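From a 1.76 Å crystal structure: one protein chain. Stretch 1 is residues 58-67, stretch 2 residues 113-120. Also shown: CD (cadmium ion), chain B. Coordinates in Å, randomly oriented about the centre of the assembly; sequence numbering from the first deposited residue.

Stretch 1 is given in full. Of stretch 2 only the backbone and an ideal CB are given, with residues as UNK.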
# COMPACT_ATOMS: atom_id res chain seq x y z
N PRO A 58 -17.99 6.34 6.69
CA PRO A 58 -18.33 6.02 5.30
C PRO A 58 -17.23 6.23 4.26
O PRO A 58 -16.32 7.03 4.45
CB PRO A 58 -19.52 6.92 5.03
CG PRO A 58 -19.09 8.18 5.73
CD PRO A 58 -18.54 7.65 7.06
N HIS A 59 -17.35 5.50 3.16
CA HIS A 59 -16.43 5.59 2.04
C HIS A 59 -17.23 5.41 0.77
O HIS A 59 -18.22 4.69 0.76
CB HIS A 59 -15.36 4.51 2.11
CG HIS A 59 -14.19 4.88 2.95
ND1 HIS A 59 -13.43 6.00 2.70
CD2 HIS A 59 -13.66 4.30 4.06
CE1 HIS A 59 -12.48 6.09 3.62
NE2 HIS A 59 -12.60 5.07 4.45
N LYS A 60 -16.79 6.06 -0.30
CA LYS A 60 -17.47 5.98 -1.58
C LYS A 60 -16.41 5.95 -2.68
O LYS A 60 -15.38 6.60 -2.56
CB LYS A 60 -18.38 7.20 -1.74
CG LYS A 60 -19.43 7.08 -2.82
CD LYS A 60 -20.20 8.39 -2.95
CE LYS A 60 -21.46 8.23 -3.79
NZ LYS A 60 -22.48 7.39 -3.10
N ASP A 61 -16.68 5.19 -3.73
CA ASP A 61 -15.78 5.08 -4.88
C ASP A 61 -14.30 5.10 -4.51
O ASP A 61 -13.65 6.13 -4.63
CB ASP A 61 -16.06 6.20 -5.89
CG ASP A 61 -17.54 6.40 -6.15
OD1 ASP A 61 -18.25 5.40 -6.41
OD2 ASP A 61 -18.00 7.56 -6.11
N MSE A 62 -13.76 3.96 -4.08
CA MSE A 62 -12.35 3.88 -3.72
C MSE A 62 -11.99 2.46 -3.29
O MSE A 62 -12.77 1.79 -2.61
CB MSE A 62 -12.05 4.85 -2.57
CG MSE A 62 -10.56 5.10 -2.28
SE MSE A 62 -9.68 6.09 -3.52
CE MSE A 62 -10.18 7.74 -3.05
N GLU A 63 -10.83 1.99 -3.73
CA GLU A 63 -10.34 0.66 -3.38
C GLU A 63 -9.42 0.86 -2.19
O GLU A 63 -8.39 1.53 -2.30
CB GLU A 63 -9.56 0.04 -4.55
CG GLU A 63 -10.35 -0.10 -5.85
CD GLU A 63 -11.45 -1.15 -5.76
OE1 GLU A 63 -11.14 -2.36 -5.87
OE2 GLU A 63 -12.62 -0.78 -5.56
N ILE A 64 -9.79 0.28 -1.05
CA ILE A 64 -8.99 0.42 0.16
C ILE A 64 -8.26 -0.88 0.50
O ILE A 64 -8.89 -1.89 0.83
CB ILE A 64 -9.86 0.80 1.37
CG1 ILE A 64 -10.74 2.00 1.03
CG2 ILE A 64 -8.97 1.13 2.56
CD1 ILE A 64 -9.98 3.24 0.65
N LEU A 65 -6.94 -0.84 0.42
CA LEU A 65 -6.12 -2.00 0.70
C LEU A 65 -5.35 -1.85 2.01
O LEU A 65 -4.78 -0.80 2.28
CB LEU A 65 -5.13 -2.23 -0.44
CG LEU A 65 -4.02 -3.25 -0.16
CD1 LEU A 65 -4.59 -4.66 -0.25
CD2 LEU A 65 -2.90 -3.05 -1.17
N THR A 66 -5.34 -2.91 2.81
CA THR A 66 -4.61 -2.90 4.08
C THR A 66 -3.53 -3.99 4.09
O THR A 66 -3.78 -5.12 3.70
CB THR A 66 -5.54 -3.17 5.28
OG1 THR A 66 -6.65 -2.26 5.25
CG2 THR A 66 -4.78 -3.00 6.58
N TYR A 67 -2.33 -3.63 4.54
CA TYR A 67 -1.24 -4.58 4.67
C TYR A 67 -0.73 -4.50 6.11
O TYR A 67 -0.20 -3.48 6.52
CB TYR A 67 -0.10 -4.26 3.68
CG TYR A 67 1.07 -5.21 3.77
CD1 TYR A 67 0.88 -6.57 4.05
CD2 TYR A 67 2.37 -4.77 3.55
CE1 TYR A 67 1.95 -7.46 4.11
CE2 TYR A 67 3.46 -5.65 3.60
CZ TYR A 67 3.23 -6.99 3.88
OH TYR A 67 4.29 -7.87 3.93
N UNK A 113 0.68 -2.36 13.57
CA UNK A 113 1.41 -1.57 12.59
C UNK A 113 0.94 -1.99 11.20
O UNK A 113 1.07 -3.16 10.82
CB UNK A 113 2.92 -1.75 12.74
N UNK A 114 0.38 -1.05 10.45
CA UNK A 114 -0.10 -1.37 9.12
C UNK A 114 0.01 -0.25 8.09
O UNK A 114 0.23 0.91 8.44
CB UNK A 114 -1.56 -1.81 9.22
N UNK A 115 -0.12 -0.64 6.83
CA UNK A 115 -0.12 0.31 5.72
C UNK A 115 -1.57 0.38 5.26
O UNK A 115 -2.21 -0.66 5.09
CB UNK A 115 0.83 -0.11 4.59
N UNK A 116 -2.08 1.58 5.09
CA UNK A 116 -3.45 1.77 4.60
C UNK A 116 -3.30 2.42 3.23
O UNK A 116 -2.92 3.58 3.12
CB UNK A 116 -4.30 2.62 5.55
N UNK A 117 -3.59 1.65 2.19
CA UNK A 117 -3.45 2.10 0.80
C UNK A 117 -4.79 2.38 0.11
O UNK A 117 -5.71 1.56 0.18
CB UNK A 117 -2.68 1.05 -0.00
N UNK A 118 -4.89 3.52 -0.57
CA UNK A 118 -6.12 3.87 -1.30
C UNK A 118 -5.83 3.95 -2.79
O UNK A 118 -4.91 4.64 -3.22
CB UNK A 118 -6.70 5.20 -0.80
N UNK A 119 -6.63 3.23 -3.57
CA UNK A 119 -6.46 3.22 -5.01
C UNK A 119 -7.75 3.66 -5.69
O UNK A 119 -8.82 3.08 -5.46
CB UNK A 119 -6.04 1.83 -5.49
N UNK A 120 -7.67 4.69 -6.52
CA UNK A 120 -8.85 5.18 -7.22
C UNK A 120 -9.33 4.13 -8.22
O UNK A 120 -8.57 3.66 -9.05
CB UNK A 120 -8.55 6.50 -7.93
CD CD B . -11.53 4.31 6.33

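Stretch 2 runs antiparallel to strand 63-67, with axes 4.7 Å apart at closest approach and N-to-C directions at 159°. In the extended strand, CB atoms at the bridged positions 115-119 alternate between the two faces.

At position 113 the ideal CB has nothing of stretch 1 within 5.5 Å, so the visible atoms select no type; the residue is His-113.

At position 114 CA-to-CB points toward stretch 1, with the ideal CB 3.5 Å from Tyr-67 O and 4.3 Å from Thr-66 CG2. The methyl favours an aliphatic residue. Leu-114 meets it, CD2 lying 3.8 Å from Thr-66 CG2.

Position 115 is a hydrogen-bonded pair with Tyr-67: its N donates to Tyr-67 O at 2.9 Å, and Tyr-67 N donates to its O at 3.0 Å. Beside the Tyr-67 side chain, a large apolar or aromatic group would suit. Tyr-115 is found, its CB 4.3 Å from Tyr-67 CB.

Position 116 shares a face with Thr-66 and Ile-64. The ideal CB is 5.4 Å from Thr-66 OG1; Gln or Glu would span the gap, Asn barely. Gln-116 turns its end nearer, and NE2 donates to Thr-66 OG1 at a very short 2.5 Å, although the placement of NE2 is less certain. Water 1, a cadmium ligand, donates to Gln-116 OE1 at 3.1 Å.

Position 117 pairs with Leu-65 through two 2.7 Å bonds, Leu-65 N to its O and its N to Leu-65 O. Extended angles (-107/133) and the neighbouring leucine suit Ile, Val or Leu. Ile-117 places CB 4.1 Å from Leu-65 CB.

Position 118 has the richest surroundings: its ideal CB is 4.1 Å from both Ile-64 CD1 and Met-62 SE, and the His-59 ring lies beyond them, its CA-to-CB bond directed toward stretch 2. A long apolar chain would fit, but a broad aromatic could reach all three. Trp-118 does so. Ile-64 CD1 sits 3.3 Å from the centroid of the Trp-118 five-membered ring, only 6° off the normal; Met-62 CE is 3.8 Å from Trp-118 CE3; and the edge of His-59, whose NE2 binds cadmium (CD) at 2.3 Å, approaches the indole face, planes at 89°.

Position 119 exchanges two bonds with Glu-63, its N to Glu-63 O at 2.8 Å and Glu-63 N to its O at 2.9 Å. The glutamate end leads away, leaving aliphatic residues suitable. Ile-119 brings CB within 4.0 Å of Glu-63 CB.

At position 120 CA-to-CB points away, so many residues would serve; selenomethionine Met-120 occupies it.

Stretch 2 (113-120) HLYQIWIM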
# COMPACT_ATOMS: atom_id res chain seq x y z
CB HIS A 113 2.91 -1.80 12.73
CG HIS A 113 3.74 -0.93 11.84
ND1 HIS A 113 5.11 -1.06 11.74
CD2 HIS A 113 3.40 0.09 11.02
CE1 HIS A 113 5.57 -0.16 10.90
NE2 HIS A 113 4.55 0.55 10.44
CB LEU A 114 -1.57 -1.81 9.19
CG LEU A 114 -2.58 -0.80 9.74
CD1 LEU A 114 -2.73 0.36 8.79
CD2 LEU A 114 -3.92 -1.48 9.93
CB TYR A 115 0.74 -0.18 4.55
CG TYR A 115 2.17 0.28 4.57
CD1 TYR A 115 3.21 -0.60 4.87
CD2 TYR A 115 2.50 1.60 4.25
CE1 TYR A 115 4.54 -0.18 4.85
CE2 TYR A 115 3.83 2.03 4.23
CZ TYR A 115 4.85 1.13 4.53
OH TYR A 115 6.17 1.54 4.51
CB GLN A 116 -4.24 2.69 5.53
CG GLN A 116 -4.88 1.97 6.70
CD GLN A 116 -5.98 1.01 6.28
OE1 GLN A 116 -7.03 1.43 5.78
NE2 GLN A 116 -5.74 -0.28 6.46
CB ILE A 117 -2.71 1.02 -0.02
CG1 ILE A 117 -1.43 0.60 0.71
CG2 ILE A 117 -2.41 1.55 -1.42
CD1 ILE A 117 -0.46 1.72 0.98
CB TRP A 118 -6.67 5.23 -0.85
CG TRP A 118 -7.25 5.26 0.54
CD1 TRP A 118 -6.95 4.44 1.59
CD2 TRP A 118 -8.16 6.24 1.05
NE1 TRP A 118 -7.61 4.85 2.72
CE2 TRP A 118 -8.36 5.95 2.42
CE3 TRP A 118 -8.83 7.34 0.49
CZ2 TRP A 118 -9.20 6.72 3.24
CZ3 TRP A 118 -9.66 8.11 1.30
CH2 TRP A 118 -9.83 7.79 2.66
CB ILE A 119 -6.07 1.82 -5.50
CG1 ILE A 119 -4.68 1.48 -4.95
CG2 ILE A 119 -6.08 1.75 -7.03
CD1 ILE A 119 -4.27 0.04 -5.18
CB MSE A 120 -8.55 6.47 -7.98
CG MSE A 120 -9.69 6.90 -8.88
SE MSE A 120 -9.36 8.39 -9.83
CE MSE A 120 -10.29 9.60 -8.86
O HOH W 1 -9.21 3.68 5.57
O HOH W 2 -10.56 6.80 6.28
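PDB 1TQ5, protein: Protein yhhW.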